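Local structure of conserved domain protein (Porphyromonas gingivalis, 3PNN) at residues Thr7-Ala12 with Phe118-Ala123; Gly49-Val54 with Gly73-Glu78; Cys150-Arg155 with Met215-Phe220. The protein probably acts as a cytoplasmic glycosyltransferase, transferring a sugar to an acceptor with formation of a new glycosidic linkage. All blocks are in the same frame, centred on the assembly; numbering follows the deposited sequence.

Contact 1: Thr7-Ala12 with Phe118-Ala123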
loop_
_atom_site.group_PDB
_atom_site.type_symbol
_atom_site.label_atom_id
_atom_site.label_comp_id
_atom_site.label_asym_id
_atom_site.label_seq_id
_atom_site.Cartn_x
_atom_site.Cartn_y
_atom_site.Cartn_z
ATOM N N THR A 7 4.898 9.908 9.211
ATOM C CA THR A 7 3.883 10.303 8.258
ATOM C C THR A 7 3.183 9.072 7.684
ATOM O O THR A 7 3.831 8.054 7.423
ATOM C CB THR A 7 4.560 11.100 7.119
ATOM O OG1 THR A 7 5.015 12.357 7.645
ATOM C CG2 THR A 7 3.604 11.342 5.926
ATOM N N LEU A 8 1.869 9.147 7.501
ATOM C CA LEU A 8 1.143 8.104 6.767
ATOM C C LEU A 8 0.890 8.565 5.321
ATOM O O LEU A 8 0.216 9.562 5.089
ATOM C CB LEU A 8 -0.190 7.767 7.457
ATOM C CG LEU A 8 -1.009 6.680 6.739
ATOM C CD1 LEU A 8 -0.286 5.338 6.819
ATOM C CD2 LEU A 8 -2.378 6.556 7.373
ATOM N N PHE A 9 1.429 7.827 4.359
ATOM C CA PHE A 9 1.351 8.200 2.947
ATOM C C PHE A 9 0.372 7.210 2.344
ATOM O O PHE A 9 0.642 6.005 2.304
ATOM C CB PHE A 9 2.746 8.070 2.315
ATOM C CG PHE A 9 2.864 8.618 0.905
ATOM C CD1 PHE A 9 1.808 9.260 0.280
ATOM C CD2 PHE A 9 4.071 8.500 0.212
ATOM C CE1 PHE A 9 1.937 9.774 -1.018
ATOM C CE2 PHE A 9 4.201 9.012 -1.076
ATOM C CZ PHE A 9 3.122 9.648 -1.689
ATOM N N VAL A 10 -0.782 7.712 1.916
ATOM C CA VAL A 10 -1.838 6.854 1.399
ATOM C C VAL A 10 -1.886 6.869 -0.132
ATOM O O VAL A 10 -2.017 7.935 -0.764
ATOM C CB VAL A 10 -3.226 7.263 1.967
ATOM C CG1 VAL A 10 -4.321 6.372 1.383
ATOM C CG2 VAL A 10 -3.228 7.201 3.508
ATOM N N LEU A 11 -1.773 5.685 -0.737
ATOM C CA LEU A 11 -1.853 5.563 -2.197
ATOM C C LEU A 11 -3.304 5.650 -2.678
ATOM O O LEU A 11 -4.011 4.646 -2.742
ATOM C CB LEU A 11 -1.227 4.243 -2.660
ATOM C CG LEU A 11 0.239 4.057 -2.276
ATOM C CD1 LEU A 11 0.738 2.717 -2.805
ATOM C CD2 LEU A 11 1.085 5.206 -2.831
ATOM N N ALA A 12 -3.734 6.856 -3.030
ATOM C CA ALA A 12 -5.135 7.103 -3.359
ATOM C C ALA A 12 -5.346 7.505 -4.822
ATOM O O ALA A 12 -6.413 7.987 -5.208
ATOM C CB ALA A 12 -5.710 8.163 -2.417
ATOM N N PHE A 118 8.232 7.341 7.042
ATOM C CA PHE A 118 6.847 7.309 6.599
ATOM C C PHE A 118 6.376 5.902 6.255
ATOM O O PHE A 118 7.175 5.048 5.833
ATOM C CB PHE A 118 6.635 8.269 5.391
ATOM C CG PHE A 118 7.386 7.877 4.132
ATOM C CD1 PHE A 118 6.722 7.255 3.073
ATOM C CD2 PHE A 118 8.734 8.194 3.982
ATOM C CE1 PHE A 118 7.417 6.927 1.899
ATOM C CE2 PHE A 118 9.428 7.871 2.823
ATOM C CZ PHE A 118 8.773 7.235 1.785
ATOM N N ALA A 119 5.080 5.670 6.459
ATOM C CA ALA A 119 4.411 4.451 6.004
ATOM C C ALA A 119 3.778 4.674 4.647
ATOM O O ALA A 119 3.346 5.777 4.343
ATOM C CB ALA A 119 3.326 4.039 7.000
ATOM N N VAL A 120 3.733 3.620 3.837
ATOM C CA VAL A 120 2.962 3.620 2.603
ATOM C C VAL A 120 1.907 2.537 2.741
ATOM O O VAL A 120 2.225 1.402 3.139
ATOM C CB VAL A 120 3.848 3.313 1.397
ATOM C CG1 VAL A 120 2.978 3.165 0.120
ATOM C CG2 VAL A 120 4.916 4.414 1.231
ATOM N N ILE A 121 0.653 2.888 2.473
ATOM C CA ILE A 121 -0.432 1.909 2.499
ATOM C C ILE A 121 -1.409 2.130 1.356
ATOM O O ILE A 121 -1.457 3.221 0.768
ATOM C CB ILE A 121 -1.262 1.961 3.830
ATOM C CG1 ILE A 121 -2.023 3.288 3.965
ATOM C CG2 ILE A 121 -0.375 1.696 5.046
ATOM C CD1 ILE A 121 -3.164 3.251 5.023
ATOM N N ASN A 122 -2.189 1.094 1.044
ATOM C CA ASN A 122 -3.252 1.221 0.052
ATOM C C ASN A 122 -4.443 1.947 0.658
ATOM O O ASN A 122 -4.601 1.988 1.891
ATOM C CB ASN A 122 -3.714 -0.151 -0.446
ATOM C CG ASN A 122 -2.680 -0.854 -1.303
ATOM O OD1 ASN A 122 -1.833 -0.217 -1.944
ATOM N ND2 ASN A 122 -2.754 -2.184 -1.334
ATOM N N ALA A 123 -5.299 2.483 -0.206
ATOM C CA ALA A 123 -6.434 3.297 0.226
ATOM C C ALA A 123 -7.695 2.490 0.545
ATOM O O ALA A 123 -8.620 3.006 1.163
ATOM C CB ALA A 123 -6.753 4.362 -0.837
HETATM O O HOH W 1 -5.088 1.794 -3.169
#
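L8 lays its CD1 methyl against A119 CB (3.8 Å) and I121 CG1. With CG anti to the backbone N (chi1 180°), the leucine crosses the isoleucine at about a right angle. I121 holds CG1 in the crowded position between N and the carbonyl carbon, so that CG1 faces L8 CD1 and V10 CG2. On the other sheet face, F9 and F118 run side by side; F118 CE1 meets the F9 ring at its edge, 4.1 Å from F9 CD2. Further along that face, L11 crosses V120 obliquely, its CD1 3.7 Å from V120 CG1. Four parallel-strand hydrogen bonds fix the register, and the straightest, L11 N to I121 O (2.9 Å, 175°), comes nearly along the C=O axis. After it a water bridges the two segments, donating to L11 O and accepting from A123 N, while A123 CB packs on V10 CG1. Within the Rossmann-like core, strand 50-55 lies on the other side of strand 7-11 and bonds to L8 and V10. Helices 35-46 and 129-140 cover the face of L8, A119 and I121.

Contact 2: Gly49-Val54 with Gly73-Glu78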
loop_
_atom_site.group_PDB
_atom_site.type_symbol
_atom_site.label_atom_id
_atom_site.label_comp_id
_atom_site.label_asym_id
_atom_site.label_seq_id
_atom_site.Cartn_x
_atom_site.Cartn_y
_atom_site.Cartn_z
ATOM N N GLY A 49 1.737 11.267 12.720
ATOM C CA GLY A 49 1.642 12.704 12.924
ATOM C C GLY A 49 0.944 13.497 11.837
ATOM O O GLY A 49 0.503 14.619 12.074
ATOM N N ARG A 50 0.851 12.928 10.642
ATOM C CA ARG A 50 0.229 13.628 9.519
ATOM C C ARG A 50 -0.098 12.640 8.414
ATOM O O ARG A 50 0.490 11.542 8.350
ATOM C CB ARG A 50 1.170 14.713 8.971
ATOM C CG ARG A 50 2.423 14.162 8.308
ATOM C CD ARG A 50 3.544 15.199 8.262
ATOM N NE ARG A 50 3.900 15.641 9.605
ATOM C CZ ARG A 50 4.568 14.906 10.494
ATOM N NH1 ARG A 50 4.976 13.672 10.190
ATOM N NH2 ARG A 50 4.826 15.409 11.697
ATOM N N LEU A 51 -1.032 13.033 7.551
ATOM C CA LEU A 51 -1.409 12.241 6.397
ATOM C C LEU A 51 -0.999 12.937 5.109
ATOM O O LEU A 51 -1.162 14.152 4.955
ATOM C CB LEU A 51 -2.922 12.051 6.344
ATOM C CG LEU A 51 -3.668 11.654 7.612
ATOM C CD1 LEU A 51 -5.169 11.519 7.260
ATOM C CD2 LEU A 51 -3.110 10.354 8.176
ATOM N N VAL A 52 -0.488 12.154 4.172
ATOM C CA VAL A 52 -0.303 12.627 2.809
ATOM C C VAL A 52 -1.047 11.672 1.870
ATOM O O VAL A 52 -0.878 10.447 1.967
ATOM C CB VAL A 52 1.200 12.685 2.427
ATOM C CG1 VAL A 52 1.372 13.042 0.941
ATOM C CG2 VAL A 52 1.935 13.688 3.320
ATOM N N PHE A 53 -1.882 12.227 0.988
ATOM C CA PHE A 53 -2.575 11.433 -0.023
ATOM C C PHE A 53 -2.001 11.758 -1.383
ATOM O O PHE A 53 -1.918 12.930 -1.749
ATOM C CB PHE A 53 -4.078 11.767 -0.059
ATOM C CG PHE A 53 -4.796 11.452 1.233
ATOM C CD1 PHE A 53 -5.323 10.182 1.450
ATOM C CD2 PHE A 53 -4.924 12.418 2.223
ATOM C CE1 PHE A 53 -5.991 9.878 2.645
ATOM C CE2 PHE A 53 -5.584 12.128 3.430
ATOM C CZ PHE A 53 -6.116 10.857 3.637
ATOM N N VAL A 54 -1.617 10.736 -2.143
ATOM C CA VAL A 54 -1.371 10.979 -3.565
ATOM C C VAL A 54 -2.668 10.689 -4.329
ATOM O O VAL A 54 -3.230 9.599 -4.220
ATOM C CB VAL A 54 -0.191 10.155 -4.128
ATOM C CG1 VAL A 54 -0.371 8.666 -3.846
ATOM C CG2 VAL A 54 -0.010 10.442 -5.629
ATOM N N GLY A 73 -8.513 19.051 10.678
ATOM C CA GLY A 73 -8.650 19.388 12.081
ATOM C C GLY A 73 -8.449 18.210 13.021
ATOM O O GLY A 73 -8.173 18.423 14.197
ATOM N N ARG A 74 -8.579 16.976 12.524
ATOM C CA ARG A 74 -8.302 15.798 13.354
ATOM C C ARG A 74 -6.813 15.453 13.276
ATOM O O ARG A 74 -6.219 14.946 14.227
ATOM C CB ARG A 74 -9.100 14.582 12.870
ATOM C CG ARG A 74 -10.615 14.770 12.811
ATOM C CD ARG A 74 -11.262 14.535 14.163
ATOM N NE ARG A 74 -12.713 14.404 14.046
ATOM C CZ ARG A 74 -13.378 13.257 14.178
ATOM N NH1 ARG A 74 -14.700 13.239 14.052
ATOM N NH2 ARG A 74 -12.721 12.132 14.443
ATOM N N ILE A 75 -6.231 15.704 12.109
ATOM C CA ILE A 75 -4.834 15.388 11.843
ATOM C C ILE A 75 -4.439 16.214 10.615
ATOM O O ILE A 75 -5.281 16.456 9.745
ATOM C CB ILE A 75 -4.643 13.874 11.556
ATOM C CG1 ILE A 75 -3.162 13.552 11.319
ATOM C CG2 ILE A 75 -5.472 13.426 10.347
ATOM C CD1 ILE A 75 -2.871 12.083 11.168
ATOM N N PRO A 76 -3.181 16.680 10.554
ATOM C CA PRO A 76 -2.748 17.430 9.367
ATOM C C PRO A 76 -2.863 16.577 8.111
ATOM O O PRO A 76 -2.565 15.375 8.149
ATOM C CB PRO A 76 -1.279 17.742 9.664
ATOM C CG PRO A 76 -1.182 17.724 11.169
ATOM C CD PRO A 76 -2.121 16.613 11.579
ATOM N N VAL A 77 -3.305 17.182 7.013
ATOM C CA VAL A 77 -3.454 16.445 5.756
ATOM C C VAL A 77 -2.866 17.237 4.605
ATOM O O VAL A 77 -2.932 18.449 4.595
ATOM C CB VAL A 77 -4.922 16.130 5.426
ATOM C CG1 VAL A 77 -5.556 15.290 6.532
ATOM C CG2 VAL A 77 -5.721 17.410 5.212
ATOM N N GLU A 78 -2.286 16.541 3.633
ATOM C CA GLU A 78 -1.728 17.202 2.458
ATOM C C GLU A 78 -1.993 16.340 1.228
ATOM O O GLU A 78 -1.958 15.101 1.313
ATOM C CB GLU A 78 -0.218 17.445 2.626
ATOM C CG GLU A 78 0.455 17.880 1.320
ATOM C CD GLU A 78 1.785 18.606 1.504
ATOM O OE1 GLU A 78 2.392 18.527 2.597
ATOM O OE2 GLU A 78 2.225 19.263 0.534
#
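I75 turns inward and begins the contact. Its CG1 is anti to the backbone N (chi1 -178°) and the chain stays extended, which carries CD1 across L51 at about a right angle. CD1 of I75 presses on L51 CD2 at 3.5 Å, tighter than ordinary van der Waals contact, while the CG2 branch of I75 touches L51 CD1. L51 is therefore gripped by both branches of the isoleucine. P76 follows; its carbonyl oxygen takes the L51 N-H at 2.9 Å, in the carbonyl plane and nearly straight (170°). The proline ring meanwhile sets CD 3.3 Å from G49 O, and its CB faces R50 CB. R50 itself sends its guanidinium away from this segment, to T7 OG1 and K5 O. With V77 the strand proper begins; V77 CG1 lies alongside L51 CD1 at 3.9 Å, the two side chains pointing the same way, and also comes to the edge of the F53 ring. E78 supplies both remaining bonds. Its N-H reaches L51 O in a bent bond (3.0 Å, 135°), whereas its carbonyl oxygen receives F53 N nearly along the C=O axis at 2.9 Å. Together these bonds set the parallel register, L51 beside V77 and V52 beside E78. The contact joins the two strands of a beta-alpha-beta unit whose connecting helix, 60-71, covers F53 and V77 through L68 and Y71. Helix 35-46 packs on L51, F53 and I75, and strand 7-11 flanks strand 50-55.

Contact 3: Cys150-Arg155 with Met215-Phe220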
loop_
_atom_site.group_PDB
_atom_site.type_symbol
_atom_site.label_atom_id
_atom_site.label_comp_id
_atom_site.label_asym_id
_atom_site.label_seq_id
_atom_site.Cartn_x
_atom_site.Cartn_y
_atom_site.Cartn_z
ATOM N N CYS A 150 11.164 -1.269 6.468
ATOM C CA CYS A 150 10.382 -2.367 7.030
ATOM C C CYS A 150 9.114 -2.631 6.216
ATOM O O CYS A 150 8.734 -1.856 5.328
ATOM C CB CYS A 150 10.028 -2.087 8.495
ATOM S SG CYS A 150 8.914 -0.645 8.727
HETATM N N MSE A 151 8.469 -3.755 6.493
HETATM C CA MSE A 151 7.147 -4.008 5.933
HETATM C C MSE A 151 6.371 -4.813 6.944
HETATM O O MSE A 151 6.964 -5.519 7.754
HETATM C CB MSE A 151 7.188 -4.756 4.587
HETATM C CG MSE A 151 7.835 -6.125 4.578
HETATM SE SE MSE A 151 7.198 -7.254 3.052
HETATM C CE MSE A 151 5.895 -8.327 4.047
ATOM N N VAL A 152 5.051 -4.690 6.901
ATOM C CA VAL A 152 4.215 -5.429 7.835
ATOM C C VAL A 152 3.777 -6.681 7.100
ATOM O O VAL A 152 3.110 -6.614 6.065
ATOM C CB VAL A 152 3.019 -4.601 8.316
ATOM C CG1 VAL A 152 2.087 -5.466 9.206
ATOM C CG2 VAL A 152 3.512 -3.380 9.111
ATOM N N GLY A 153 4.217 -7.827 7.601
ATOM C CA GLY A 153 3.903 -9.087 6.958
ATOM C C GLY A 153 2.552 -9.627 7.393
ATOM O O GLY A 153 2.152 -9.464 8.551
ATOM N N TYR A 154 1.853 -10.253 6.453
ATOM C CA TYR A 154 0.643 -11.023 6.729
ATOM C C TYR A 154 0.871 -12.476 6.292
ATOM O O TYR A 154 1.849 -12.764 5.607
ATOM C CB TYR A 154 -0.544 -10.395 6.004
ATOM C CG TYR A 154 -0.889 -9.046 6.600
ATOM C CD1 TYR A 154 -1.826 -8.944 7.629
ATOM C CD2 TYR A 154 -0.229 -7.889 6.184
ATOM C CE1 TYR A 154 -2.133 -7.721 8.206
ATOM C CE2 TYR A 154 -0.521 -6.656 6.763
ATOM C CZ TYR A 154 -1.476 -6.579 7.767
ATOM O OH TYR A 154 -1.764 -5.359 8.351
ATOM N N ARG A 155 -0.011 -13.389 6.698
ATOM C CA ARG A 155 0.125 -14.794 6.300
ATOM C C ARG A 155 -0.806 -15.080 5.120
ATOM O O ARG A 155 -1.984 -14.754 5.166
ATOM C CB ARG A 155 -0.176 -15.736 7.477
ATOM C CG ARG A 155 0.897 -15.722 8.588
ATOM C CD ARG A 155 0.583 -14.748 9.734
ATOM N NE ARG A 155 1.647 -14.753 10.751
ATOM C CZ ARG A 155 1.792 -15.702 11.676
ATOM N NH1 ARG A 155 0.934 -16.716 11.721
ATOM N NH2 ARG A 155 2.786 -15.639 12.562
HETATM N N MSE A 215 1.203 -6.882 1.786
HETATM C CA MSE A 215 -0.104 -6.318 1.417
HETATM C C MSE A 215 0.066 -4.826 1.133
HETATM O O MSE A 215 -0.883 -4.031 1.248
HETATM C CB MSE A 215 -1.162 -6.550 2.516
HETATM C CG MSE A 215 -1.398 -8.036 2.829
HETATM SE SE MSE A 215 -1.960 -9.060 1.253
HETATM C CE MSE A 215 -3.692 -8.253 0.972
ATOM N N ASN A 216 1.283 -4.465 0.742
ATOM C CA ASN A 216 1.643 -3.082 0.408
ATOM C C ASN A 216 1.571 -2.129 1.605
ATOM O O ASN A 216 1.188 -0.968 1.455
ATOM C CB ASN A 216 0.794 -2.547 -0.751
ATOM C CG ASN A 216 1.638 -1.989 -1.892
ATOM O OD1 ASN A 216 2.794 -2.384 -2.085
ATOM N ND2 ASN A 216 1.049 -1.077 -2.675
HETATM N N MSE A 217 1.928 -2.624 2.789
HETATM C CA MSE A 217 2.119 -1.762 3.957
HETATM C C MSE A 217 3.615 -1.698 4.257
HETATM O O MSE A 217 4.182 -2.656 4.785
HETATM C CB MSE A 217 1.347 -2.309 5.171
HETATM C CG MSE A 217 1.542 -1.505 6.470
HETATM SE SE MSE A 217 0.258 -2.102 7.866
HETATM C CE MSE A 217 -0.554 -0.386 8.282
ATOM N N TRP A 218 4.253 -0.575 3.919
ATOM C CA TRP A 218 5.715 -0.450 4.016
ATOM C C TRP A 218 6.085 0.679 4.957
ATOM O O TRP A 218 5.279 1.585 5.189
ATOM C CB TRP A 218 6.274 -0.063 2.651
ATOM C CG TRP A 218 5.975 -1.020 1.568
ATOM C CD1 TRP A 218 4.940 -0.975 0.678
ATOM C CD2 TRP A 218 6.748 -2.170 1.236
ATOM N NE1 TRP A 218 5.025 -2.042 -0.191
ATOM C CE2 TRP A 218 6.125 -2.792 0.139
ATOM C CE3 TRP A 218 7.911 -2.743 1.772
ATOM C CZ2 TRP A 218 6.622 -3.965 -0.440
ATOM C CZ3 TRP A 218 8.417 -3.905 1.186
ATOM C CH2 TRP A 218 7.765 -4.503 0.099
ATOM N N GLY A 219 7.316 0.652 5.457
ATOM C CA GLY A 219 7.884 1.773 6.198
ATOM C C GLY A 219 9.218 2.170 5.577
ATOM O O GLY A 219 10.106 1.328 5.433
ATOM N N PHE A 220 9.357 3.442 5.208
ATOM C CA PHE A 220 10.562 3.926 4.517
ATOM C C PHE A 220 11.127 5.172 5.191
ATOM O O PHE A 220 10.477 5.784 6.049
ATOM C CB PHE A 220 10.253 4.282 3.052
ATOM C CG PHE A 220 9.808 3.108 2.188
ATOM C CD1 PHE A 220 10.641 2.016 1.973
ATOM C CD2 PHE A 220 8.567 3.133 1.558
ATOM C CE1 PHE A 220 10.236 0.957 1.164
ATOM C CE2 PHE A 220 8.155 2.082 0.747
ATOM C CZ PHE A 220 8.999 0.994 0.542
HETATM O O HOH W 2 2.692 -5.469 3.712
#
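This is a buried antiparallel pairing in which strand 217-220, following a corner of the chain at N216, lies between strands 118-122 and 148-155. Helix 129-140 packs on C150 and M217, helix 249-259 on W218; the methionines here are selenomethionines. C150 and G219 form a hydrogen-bonded pair, G219 N reaching C150 O at 2.9 Å from well above the carbonyl plane. V152 N then bonds to M217 O. M151 and W218 lie side by side, pointing the same way: M151 CB rests 3.5 Å from W218 CE3, and its selenium stands oblique to the six-membered ring, 4.6 Å from the centroid, a Met-aromatic contact. The rotation of the indole is fixed by NE1, which donates to N216 OD1 (2.9 Å) almost in the ring plane. On the face away from W218, V152 CG2 lies alongside M217 SE at 3.7 Å, and C150 SG rests on G219 CA. Y154 crosses M215, CD2 against CG at 3.6 Å, while its hydroxyl bonds to Y127 O. The pairing is thus largely apolar and buried, and where the backbones part a water satisfies them, donating to V152 O and accepting from M215 N and M217 N.

The three contacts follow one another across a continuous run of strands. Contact 1 touches contact 2 where V10 N faces V52 O at 2.7 Å, a probable hydrogen bond, with centres 10 Å apart. On its other flank contact 1 meets contact 3 through V120 N and W218 O at 2.9 Å, again probably hydrogen-bonded, with centres 11 Å apart. Contacts 2 and 3 stay about 10 Å apart at their nearest atoms. N122 OD1 also bonds to N216 ND2, linking contact 1 to the corner in contact 3. Bound glycerol, probably from the crystallisation liquor but possibly marking a pocket, lies about 3 Å from the N122 side chain; glycerol also lies about 4 Å from that of M215.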